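Local structure of K5 lyase (Enterobacteria phage k1-5, 2X3H) at residues G204-Y209 with K234-F239; Y209-A214 with D260-T265; A285-Y290 with Y310-A315. The protein cleaves, as a trimeric bacteriophage tail-spike lyase, the glycosaminoglycan-like K5 capsular polysaccharide of its bacterial host, probably by beta-elimination. All blocks are in the same frame, centred on the assembly; numbering follows the deposited sequence.

Contact 1: residues G204-Y209 with K234-F239; sequences GSYSGY and KNYPQF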
loop_
_atom_site.group_PDB
_atom_site.type_symbol
_atom_site.label_atom_id
_atom_site.label_comp_id
_atom_site.label_asym_id
_atom_site.label_seq_id
_atom_site.Cartn_x
_atom_site.Cartn_y
_atom_site.Cartn_z
ATOM N N GLY A 204 -12.410 21.511 7.248
ATOM C CA GLY A 204 -12.669 22.042 8.592
ATOM C C GLY A 204 -11.533 22.961 8.986
ATOM O O GLY A 204 -10.366 22.625 8.773
ATOM N N SER A 205 -11.869 24.127 9.540
ATOM C CA SER A 205 -10.869 25.071 10.021
ATOM C C SER A 205 -11.150 25.461 11.474
ATOM O O SER A 205 -12.115 26.176 11.754
ATOM C CB SER A 205 -10.854 26.319 9.142
ATOM O OG SER A 205 -9.839 27.219 9.568
ATOM N N TYR A 206 -10.313 24.973 12.375
ATOM C CA TYR A 206 -10.492 25.186 13.805
ATOM C C TYR A 206 -9.610 26.344 14.272
ATOM O O TYR A 206 -8.548 26.589 13.700
ATOM C CB TYR A 206 -10.121 23.900 14.550
ATOM C CG TYR A 206 -10.455 23.869 16.027
ATOM C CD1 TYR A 206 -9.495 24.199 16.981
ATOM C CD2 TYR A 206 -11.715 23.471 16.470
ATOM C CE1 TYR A 206 -9.779 24.166 18.338
ATOM C CE2 TYR A 206 -12.015 23.433 17.819
ATOM C CZ TYR A 206 -11.038 23.775 18.754
ATOM O OH TYR A 206 -11.323 23.731 20.108
ATOM N N SER A 207 -10.059 27.064 15.302
ATOM C CA SER A 207 -9.183 28.038 15.968
ATOM C C SER A 207 -9.309 27.937 17.486
ATOM O O SER A 207 -10.317 27.443 18.004
ATOM C CB SER A 207 -9.420 29.473 15.472
ATOM O OG SER A 207 -10.660 29.982 15.933
ATOM N N GLY A 208 -8.265 28.372 18.190
ATOM C CA GLY A 208 -8.204 28.216 19.637
ATOM C C GLY A 208 -7.691 26.846 20.059
ATOM O O GLY A 208 -8.127 26.286 21.065
ATOM N N TYR A 209 -6.752 26.313 19.288
ATOM C CA TYR A 209 -6.120 25.047 19.622
ATOM C C TYR A 209 -5.578 25.059 21.053
ATOM O O TYR A 209 -4.993 26.049 21.503
ATOM C CB TYR A 209 -4.954 24.773 18.659
ATOM C CG TYR A 209 -4.197 23.509 18.987
ATOM C CD1 TYR A 209 -3.193 23.501 19.954
ATOM C CD2 TYR A 209 -4.485 22.322 18.330
ATOM C CE1 TYR A 209 -2.507 22.328 20.272
ATOM C CE2 TYR A 209 -3.808 21.147 18.629
ATOM C CZ TYR A 209 -2.824 21.156 19.593
ATOM O OH TYR A 209 -2.166 19.983 19.874
ATOM N N LYS A 234 -7.762 21.593 9.572
ATOM C CA LYS A 234 -6.696 22.455 10.070
ATOM C C LYS A 234 -6.862 22.828 11.541
ATOM O O LYS A 234 -7.921 23.311 11.954
ATOM C CB LYS A 234 -6.594 23.709 9.204
ATOM C CG LYS A 234 -6.121 23.356 7.803
ATOM C CD LYS A 234 -6.088 24.525 6.866
ATOM C CE LYS A 234 -5.394 24.093 5.571
ATOM N NZ LYS A 234 -5.712 25.015 4.467
ATOM N N ASN A 235 -5.806 22.583 12.316
ATOM C CA ASN A 235 -5.673 23.068 13.687
ATOM C C ASN A 235 -6.581 22.418 14.718
ATOM O O ASN A 235 -6.785 22.982 15.794
ATOM C CB ASN A 235 -5.891 24.583 13.773
ATOM C CG ASN A 235 -5.065 25.360 12.781
ATOM O OD1 ASN A 235 -5.612 26.120 11.982
ATOM N ND2 ASN A 235 -3.753 25.212 12.847
ATOM N N TYR A 236 -7.116 21.243 14.422
ATOM C CA TYR A 236 -7.960 20.568 15.413
ATOM C C TYR A 236 -7.139 19.922 16.528
ATOM O O TYR A 236 -6.012 19.475 16.300
ATOM C CB TYR A 236 -8.856 19.515 14.765
ATOM C CG TYR A 236 -10.039 20.069 13.988
ATOM C CD1 TYR A 236 -9.889 20.504 12.679
ATOM C CD2 TYR A 236 -11.315 20.121 14.551
ATOM C CE1 TYR A 236 -10.961 20.983 11.954
ATOM C CE2 TYR A 236 -12.408 20.609 13.824
ATOM C CZ TYR A 236 -12.222 21.034 12.529
ATOM O OH TYR A 236 -13.267 21.492 11.782
ATOM N N PRO A 237 -7.700 19.881 17.751
ATOM C CA PRO A 237 -6.974 19.309 18.882
ATOM C C PRO A 237 -7.106 17.787 19.046
ATOM O O PRO A 237 -6.781 17.053 18.113
ATOM C CB PRO A 237 -7.539 20.089 20.083
ATOM C CG PRO A 237 -8.938 20.389 19.683
ATOM C CD PRO A 237 -8.988 20.471 18.173
ATOM N N GLN A 238 -7.574 17.314 20.207
ATOM C CA GLN A 238 -7.416 15.895 20.559
ATOM C C GLN A 238 -7.884 14.912 19.491
ATOM O O GLN A 238 -7.189 13.935 19.179
ATOM C CB GLN A 238 -8.154 15.575 21.857
ATOM C CG GLN A 238 -8.137 14.106 22.230
ATOM C CD GLN A 238 -6.867 13.672 22.919
ATOM O OE1 GLN A 238 -6.903 12.839 23.830
ATOM N NE2 GLN A 238 -5.735 14.217 22.489
ATOM N N PHE A 239 -9.073 15.142 18.950
ATOM C CA PHE A 239 -9.667 14.140 18.062
ATOM C C PHE A 239 -9.383 14.341 16.582
ATOM O O PHE A 239 -9.848 13.573 15.731
ATOM C CB PHE A 239 -11.135 13.909 18.413
ATOM C CG PHE A 239 -11.314 13.499 19.842
ATOM C CD1 PHE A 239 -10.877 12.257 20.262
ATOM C CD2 PHE A 239 -11.839 14.370 20.775
ATOM C CE1 PHE A 239 -10.993 11.866 21.570
ATOM C CE2 PHE A 239 -11.965 13.982 22.102
ATOM C CZ PHE A 239 -11.542 12.721 22.493
#
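Tyr206 reaches across the loop that leaves strand 227-234 and touches three successive residues of it, Asn235, Tyr236 and Pro237. Its CB rests over the centre of the Tyr236 ring, 3.7 Å from the centroid and only 5° off the normal, a CH-pi contact. Pro237 makes a second one: its CD lies over one face of the Tyr206 ring, 3.9 Å from the centroid and displaced toward the rim. The two tyrosine rings themselves meet obliquely. With CG anti to the backbone N (chi1 -171°), the Tyr206 ring is carried past Tyr236 to the proline, while CB stays over the neighbouring ring. Asn235 O is pressed against Tyr206 CD1 at 3.2 Å and also lies at the edge of the Tyr209 ring, where Tyr236 O joins it. Tyr209 completes the apolar packing through its CE2, 4.1 Å from Pro237 CB.

This packing is set up by the parallel pairing of Ser205 with Lys234. Lys234 N donates to Gly204 O at 2.9 Å, and Tyr206 N donates to Lys234 O at the same length, 2.9 Å. Gly204, with no side chain, lets the Tyr236 OH approach its CA to 3.3 Å. Further out, that hydroxyl bonds to Ser184 OG and the Tyr206 OH to Gly180 O, fixing the far ends of both rings. The extended Lys234 chain runs on to a salt bridge with Asp195 of the second subunit.

The chemistry is thus divided: backbone bonds set the strand pairing, CH-pi and carbon contacts fill the bend beyond it, and the rings spend their hydroxyls elsewhere. Asn235 O, buried without a hydrogen-bond partner, is probably compensated in part by the weakly positive C-H groups of Tyr206 and Tyr209.

Contact 2: residues Y209-A214 with D260-T265; sequences YATNKA and DCQHVT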
loop_
_atom_site.group_PDB
_atom_site.type_symbol
_atom_site.label_atom_id
_atom_site.label_comp_id
_atom_site.label_asym_id
_atom_site.label_seq_id
_atom_site.Cartn_x
_atom_site.Cartn_y
_atom_site.Cartn_z
ATOM N N TYR A 209 -6.752 26.313 19.288
ATOM C CA TYR A 209 -6.120 25.047 19.622
ATOM C C TYR A 209 -5.578 25.059 21.053
ATOM O O TYR A 209 -4.993 26.049 21.503
ATOM C CB TYR A 209 -4.954 24.773 18.659
ATOM C CG TYR A 209 -4.197 23.509 18.987
ATOM C CD1 TYR A 209 -3.193 23.501 19.954
ATOM C CD2 TYR A 209 -4.485 22.322 18.330
ATOM C CE1 TYR A 209 -2.507 22.328 20.272
ATOM C CE2 TYR A 209 -3.808 21.147 18.629
ATOM C CZ TYR A 209 -2.824 21.156 19.593
ATOM O OH TYR A 209 -2.166 19.983 19.874
ATOM N N ALA A 210 -5.791 23.961 21.763
ATOM C CA ALA A 210 -5.109 23.714 23.029
ATOM C C ALA A 210 -4.919 22.217 23.160
ATOM O O ALA A 210 -5.802 21.441 22.762
ATOM C CB ALA A 210 -5.921 24.254 24.214
ATOM N N THR A 211 -3.765 21.816 23.684
ATOM C CA THR A 211 -3.457 20.404 23.917
ATOM C C THR A 211 -4.580 19.703 24.676
ATOM O O THR A 211 -5.033 20.195 25.719
ATOM C CB THR A 211 -2.130 20.227 24.704
ATOM O OG1 THR A 211 -1.104 21.044 24.126
ATOM C CG2 THR A 211 -1.690 18.763 24.686
ATOM N N ASN A 212 -5.026 18.571 24.132
ATOM C CA ASN A 212 -6.015 17.686 24.754
ATOM C C ASN A 212 -7.443 18.232 24.757
ATOM O O ASN A 212 -8.337 17.624 25.357
ATOM C CB ASN A 212 -5.608 17.273 26.182
ATOM C CG ASN A 212 -4.289 16.510 26.230
ATOM O OD1 ASN A 212 -3.940 15.774 25.307
ATOM N ND2 ASN A 212 -3.549 16.679 27.330
ATOM N N LYS A 213 -7.680 19.366 24.094
ATOM C CA LYS A 213 -9.043 19.889 24.043
ATOM C C LYS A 213 -9.940 18.921 23.260
ATOM O O LYS A 213 -9.533 18.398 22.218
ATOM C CB LYS A 213 -9.095 21.305 23.450
ATOM C CG LYS A 213 -10.386 22.023 23.821
ATOM C CD LYS A 213 -10.664 23.277 23.010
ATOM C CE LYS A 213 -9.598 24.321 23.134
ATOM N NZ LYS A 213 -10.111 25.639 22.622
ATOM N N ALA A 214 -11.144 18.680 23.776
ATOM C CA ALA A 214 -12.062 17.660 23.250
ATOM C C ALA A 214 -12.838 18.122 22.024
ATOM O O ALA A 214 -14.047 18.403 22.098
ATOM C CB ALA A 214 -13.037 17.205 24.349
ATOM N N ASP A 260 -1.334 20.884 11.365
ATOM C CA ASP A 260 -1.214 21.440 12.724
ATOM C C ASP A 260 -2.283 20.940 13.718
ATOM O O ASP A 260 -2.701 21.668 14.629
ATOM C CB ASP A 260 -1.201 22.975 12.657
ATOM C CG ASP A 260 -0.188 23.499 11.634
ATOM O OD1 ASP A 260 1.021 23.283 11.837
ATOM O OD2 ASP A 260 -0.602 24.113 10.630
ATOM N N CYS A 261 -2.709 19.691 13.539
ATOM C CA CYS A 261 -3.636 19.022 14.455
ATOM C C CYS A 261 -2.876 18.291 15.557
ATOM O O CYS A 261 -1.698 17.981 15.383
ATOM C CB CYS A 261 -4.468 17.994 13.694
ATOM S SG CYS A 261 -5.512 18.683 12.390
ATOM N N GLN A 262 -3.532 17.955 16.666
ATOM C CA GLN A 262 -2.812 17.209 17.708
ATOM C C GLN A 262 -2.490 15.802 17.207
ATOM O O GLN A 262 -1.359 15.332 17.330
ATOM C CB GLN A 262 -3.590 17.135 19.024
ATOM C CG GLN A 262 -2.766 16.562 20.172
ATOM C CD GLN A 262 -3.486 16.641 21.508
ATOM O OE1 GLN A 262 -4.436 17.408 21.663
ATOM N NE2 GLN A 262 -3.037 15.838 22.482
ATOM N N HIS A 263 -3.520 15.159 16.649
ATOM C CA HIS A 263 -3.444 13.846 16.001
ATOM C C HIS A 263 -4.205 14.014 14.683
ATOM O O HIS A 263 -5.086 14.884 14.585
ATOM C CB HIS A 263 -4.179 12.779 16.825
ATOM C CG HIS A 263 -3.873 12.794 18.299
ATOM N ND1 HIS A 263 -2.672 12.365 18.826
ATOM C CD2 HIS A 263 -4.647 13.129 19.360
ATOM C CE1 HIS A 263 -2.711 12.453 20.143
ATOM N NE2 HIS A 263 -3.897 12.921 20.491
ATOM N N VAL A 264 -3.864 13.229 13.658
ATOM C CA VAL A 264 -4.609 13.325 12.402
ATOM C C VAL A 264 -5.788 12.353 12.327
ATOM O O VAL A 264 -6.924 12.791 12.146
ATOM C CB VAL A 264 -3.700 13.257 11.148
ATOM C CG1 VAL A 264 -4.546 13.408 9.871
ATOM C CG2 VAL A 264 -2.689 14.368 11.216
ATOM N N THR A 265 -5.524 11.049 12.464
ATOM C CA THR A 265 -6.611 10.082 12.673
ATOM C C THR A 265 -6.506 9.491 14.075
ATOM O O THR A 265 -5.401 9.310 14.613
ATOM C CB THR A 265 -6.645 8.969 11.609
ATOM O OG1 THR A 265 -5.513 8.111 11.760
ATOM C CG2 THR A 265 -6.663 9.561 10.206
#
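Gln262 grips Asn212 with both ends of its side-chain amide. Its OE1 accepts from the backbone Asn212 N at 2.8 Å. Its NE2 donates to Asn212 OD1 at 3.0 Å. The second bond runs in the amide plane of Gln262 but meets the Asn212 carbonyl from above its plane, in keeping with the 44° between the two amide planes. Two bonds to one residue leave the glutamine amide little freedom to rotate. It arrives there on an extended chain, CG anti to the backbone N (chi1 -171°), that reaches from one loop to the other.

The root of that chain is packed closely as well: Tyr209 lies across it at about a right angle, its OH 3.3 Å from Gln262 CB. Gln262 is buried, and its own backbone N is held by Tyr236 O of the intervening loop. Asp260 O is buried near Tyr209 CD2 without a hydrogen-bond partner.

The outer side is much looser. Thr211 and Asn212 form the exposed corner of a type II beta turn closed by Lys213 N to Ala210 O, with Asn212 taking the positive phi of its second corner position. Thr211 adds little beyond CG2, 3.9 Å from Gln262 NE2.

A glutamine from the loop after strand 252-259 thus holds the beta turn of the loop after strand 198-206, two strands earlier, with strand 227-234 paired between them. The stacking of these parallel strands makes this a parallel beta-helix, a fold known from phage tail spikes.

Contact 3: residues A285-Y290 with Y310-A315; sequences ANNPKY and YSTSDA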
loop_
_atom_site.group_PDB
_atom_site.type_symbol
_atom_site.label_atom_id
_atom_site.label_comp_id
_atom_site.label_asym_id
_atom_site.label_seq_id
_atom_site.Cartn_x
_atom_site.Cartn_y
_atom_site.Cartn_z
ATOM N N ALA A 285 0.005 13.839 7.425
ATOM C CA ALA A 285 0.123 14.536 8.696
ATOM C C ALA A 285 1.134 15.660 8.555
ATOM O O ALA A 285 2.342 15.455 8.686
ATOM C CB ALA A 285 0.528 13.562 9.807
ATOM N N ASN A 286 0.619 16.846 8.243
ATOM C CA ASN A 286 1.428 18.034 8.105
ATOM C C ASN A 286 1.628 18.620 9.496
ATOM O O ASN A 286 0.785 19.373 9.992
ATOM C CB ASN A 286 0.713 19.012 7.160
ATOM C CG ASN A 286 1.366 20.386 7.108
ATOM O OD1 ASN A 286 2.399 20.624 7.738
ATOM N ND2 ASN A 286 0.749 21.306 6.354
ATOM N N ASN A 287 2.728 18.237 10.140
ATOM C CA ASN A 287 3.139 18.825 11.413
ATOM C C ASN A 287 2.115 18.739 12.548
ATOM O O ASN A 287 1.689 19.749 13.122
ATOM C CB ASN A 287 3.672 20.244 11.186
ATOM C CG ASN A 287 4.987 20.218 10.457
ATOM O OD1 ASN A 287 6.032 20.067 11.086
ATOM N ND2 ASN A 287 4.943 20.236 9.121
ATOM N N PRO A 288 1.769 17.507 12.921
ATOM C CA PRO A 288 0.894 17.346 14.058
ATOM C C PRO A 288 1.693 17.657 15.318
ATOM O O PRO A 288 2.930 17.812 15.264
ATOM C CB PRO A 288 0.527 15.861 14.002
ATOM C CG PRO A 288 1.745 15.204 13.396
ATOM C CD PRO A 288 2.259 16.220 12.383
ATOM N N LYS A 289 1.000 17.742 16.447
ATOM C CA LYS A 289 1.650 18.099 17.703
ATOM C C LYS A 289 1.932 16.897 18.596
ATOM O O LYS A 289 2.604 17.037 19.616
ATOM C CB LYS A 289 0.822 19.130 18.472
ATOM C CG LYS A 289 0.982 20.563 17.978
ATOM C CD LYS A 289 0.058 20.880 16.828
ATOM C CE LYS A 289 -0.260 22.369 16.779
ATOM N NZ LYS A 289 0.954 23.224 16.850
ATOM N N TYR A 290 1.433 15.717 18.219
ATOM C CA TYR A 290 1.708 14.507 19.004
ATOM C C TYR A 290 1.889 13.251 18.172
ATOM O O TYR A 290 2.885 12.550 18.328
ATOM C CB TYR A 290 0.630 14.279 20.069
ATOM C CG TYR A 290 0.998 13.175 21.041
ATOM C CD1 TYR A 290 1.798 13.435 22.149
ATOM C CD2 TYR A 290 0.582 11.858 20.829
ATOM C CE1 TYR A 290 2.150 12.425 23.034
ATOM C CE2 TYR A 290 0.919 10.846 21.710
ATOM C CZ TYR A 290 1.707 11.135 22.814
ATOM O OH TYR A 290 2.053 10.139 23.709
ATOM N N TYR A 310 7.504 16.636 10.822
ATOM C CA TYR A 310 7.543 17.440 12.053
ATOM C C TYR A 310 8.440 18.692 11.935
ATOM O O TYR A 310 8.675 19.373 12.937
ATOM C CB TYR A 310 8.036 16.578 13.228
ATOM C CG TYR A 310 6.946 15.710 13.830
ATOM C CD1 TYR A 310 6.052 16.231 14.750
ATOM C CD2 TYR A 310 6.790 14.378 13.451
ATOM C CE1 TYR A 310 5.040 15.454 15.295
ATOM C CE2 TYR A 310 5.793 13.594 13.996
ATOM C CZ TYR A 310 4.908 14.139 14.914
ATOM O OH TYR A 310 3.888 13.384 15.479
ATOM N N SER A 311 8.932 18.978 10.733
ATOM C CA SER A 311 9.949 20.037 10.539
ATOM C C SER A 311 9.545 21.419 11.047
ATOM O O SER A 311 10.417 22.229 11.371
ATOM C CB SER A 311 10.363 20.138 9.072
ATOM O OG SER A 311 9.299 20.626 8.283
ATOM N N THR A 312 8.246 21.703 11.114
ATOM C CA THR A 312 7.806 23.022 11.607
ATOM C C THR A 312 6.905 22.925 12.843
ATOM O O THR A 312 6.190 23.883 13.181
ATOM C CB THR A 312 7.076 23.836 10.523
ATOM O OG1 THR A 312 5.860 23.183 10.154
ATOM C CG2 THR A 312 7.971 24.028 9.304
ATOM N N SER A 313 6.922 21.764 13.495
ATOM C CA SER A 313 6.033 21.488 14.630
ATOM C C SER A 313 6.639 21.835 15.981
ATOM O O SER A 313 7.842 21.656 16.192
ATOM C CB SER A 313 5.667 20.010 14.661
ATOM O OG SER A 313 4.909 19.731 15.825
ATOM N N ASP A 314 5.800 22.300 16.909
ATOM C CA ASP A 314 6.249 22.540 18.277
ATOM C C ASP A 314 6.070 21.324 19.200
ATOM O O ASP A 314 6.240 21.431 20.416
ATOM C CB ASP A 314 5.609 23.809 18.879
ATOM C CG ASP A 314 4.090 23.726 18.994
ATOM O OD1 ASP A 314 3.511 22.636 18.784
ATOM O OD2 ASP A 314 3.459 24.770 19.311
ATOM N N ALA A 315 5.768 20.163 18.616
ATOM C CA ALA A 315 5.692 18.920 19.372
ATOM C C ALA A 315 6.937 18.733 20.236
ATOM O O ALA A 315 8.057 18.928 19.765
ATOM C CB ALA A 315 5.567 17.739 18.405
#
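Asn287, Pro288 and Lys289 meet the chain of Tyr310 to Ala315 in a mixed polar and apolar contact between neighbouring turns of the beta-helix, just where strands 279-286 and 302-309 have ended and both chains bend. A type I beta turn from Tyr310 to Ser313 forms one side. Asn287 directs its amide into this turn; Thr312 N is placed to donate to OD1, but OD1 sits too close to a neighbour for that bond to be certain. The other end of the amide is well defined: Asn287 ND2 points straight at Asn286 OD1, 2.9 Å away, and also bonds to Asp309 OD2.

Ser313 holds the middle. Its OG, anti to the backbone N (chi1 175°), donates to Pro288 O at 2.8 Å and accepts from Ala315 N at 3.0 Å, so one hydroxyl both ties the segments together and closes an ST turn. Beside it Pro288 lies across the Tyr310 ring, Pro288 CD over one face and Pro288 CG 3.7 Å from Tyr310 CZ. The Tyr310 OH bonds to His319 O, and His319 ND1 in turn bonds to Tyr290 O. Ala315 CB packs on Lys289 O at 3.3 Å.

Toward solvent the grip weakens. The Lys289 chain, bent at chi2 (85°) and again at chi4, brings NZ to Asp314 OD1 in a salt bridge whose hydrogen bond, at 3.3 Å, is weak; the ammonium also makes a cation-pi contact with Tyr209. On another flank, Tyr250 of the second subunit packs against Asn286, Asn287 and Ser311.

Asn287 takes left-handed backbone angles (positive phi) where the strand ends and the chain bends, and neighbouring loops stack on one another, as at the corners of a parallel beta-helix, here bordering the trimer interface.

In the fold
All three contacts lie along one corner of the beta-helix, on nearby turns, and all are partly buried. Contact 1 still reaches the paired strands and is the most aromatic. Contact 2 joins loops alone, covers the least surface, has Thr211 and Asn212 exposed, and depends on two hydrogen bonds of a glutamine side-chain amide. Contacts 1 and 3 each bury a tyrosine and a proline, and contact 3 adds a solvent-side salt bridge. Contacts 1 and 2 share Tyr209, while Cys261 O to Lys289 N links contacts 2 and 3 through the backbone. Asn235, Asp260 and Asn287 all adopt positive phi just after their strands. Contacts 1 and 3 touch the second subunit; contact 2 touches no other chain.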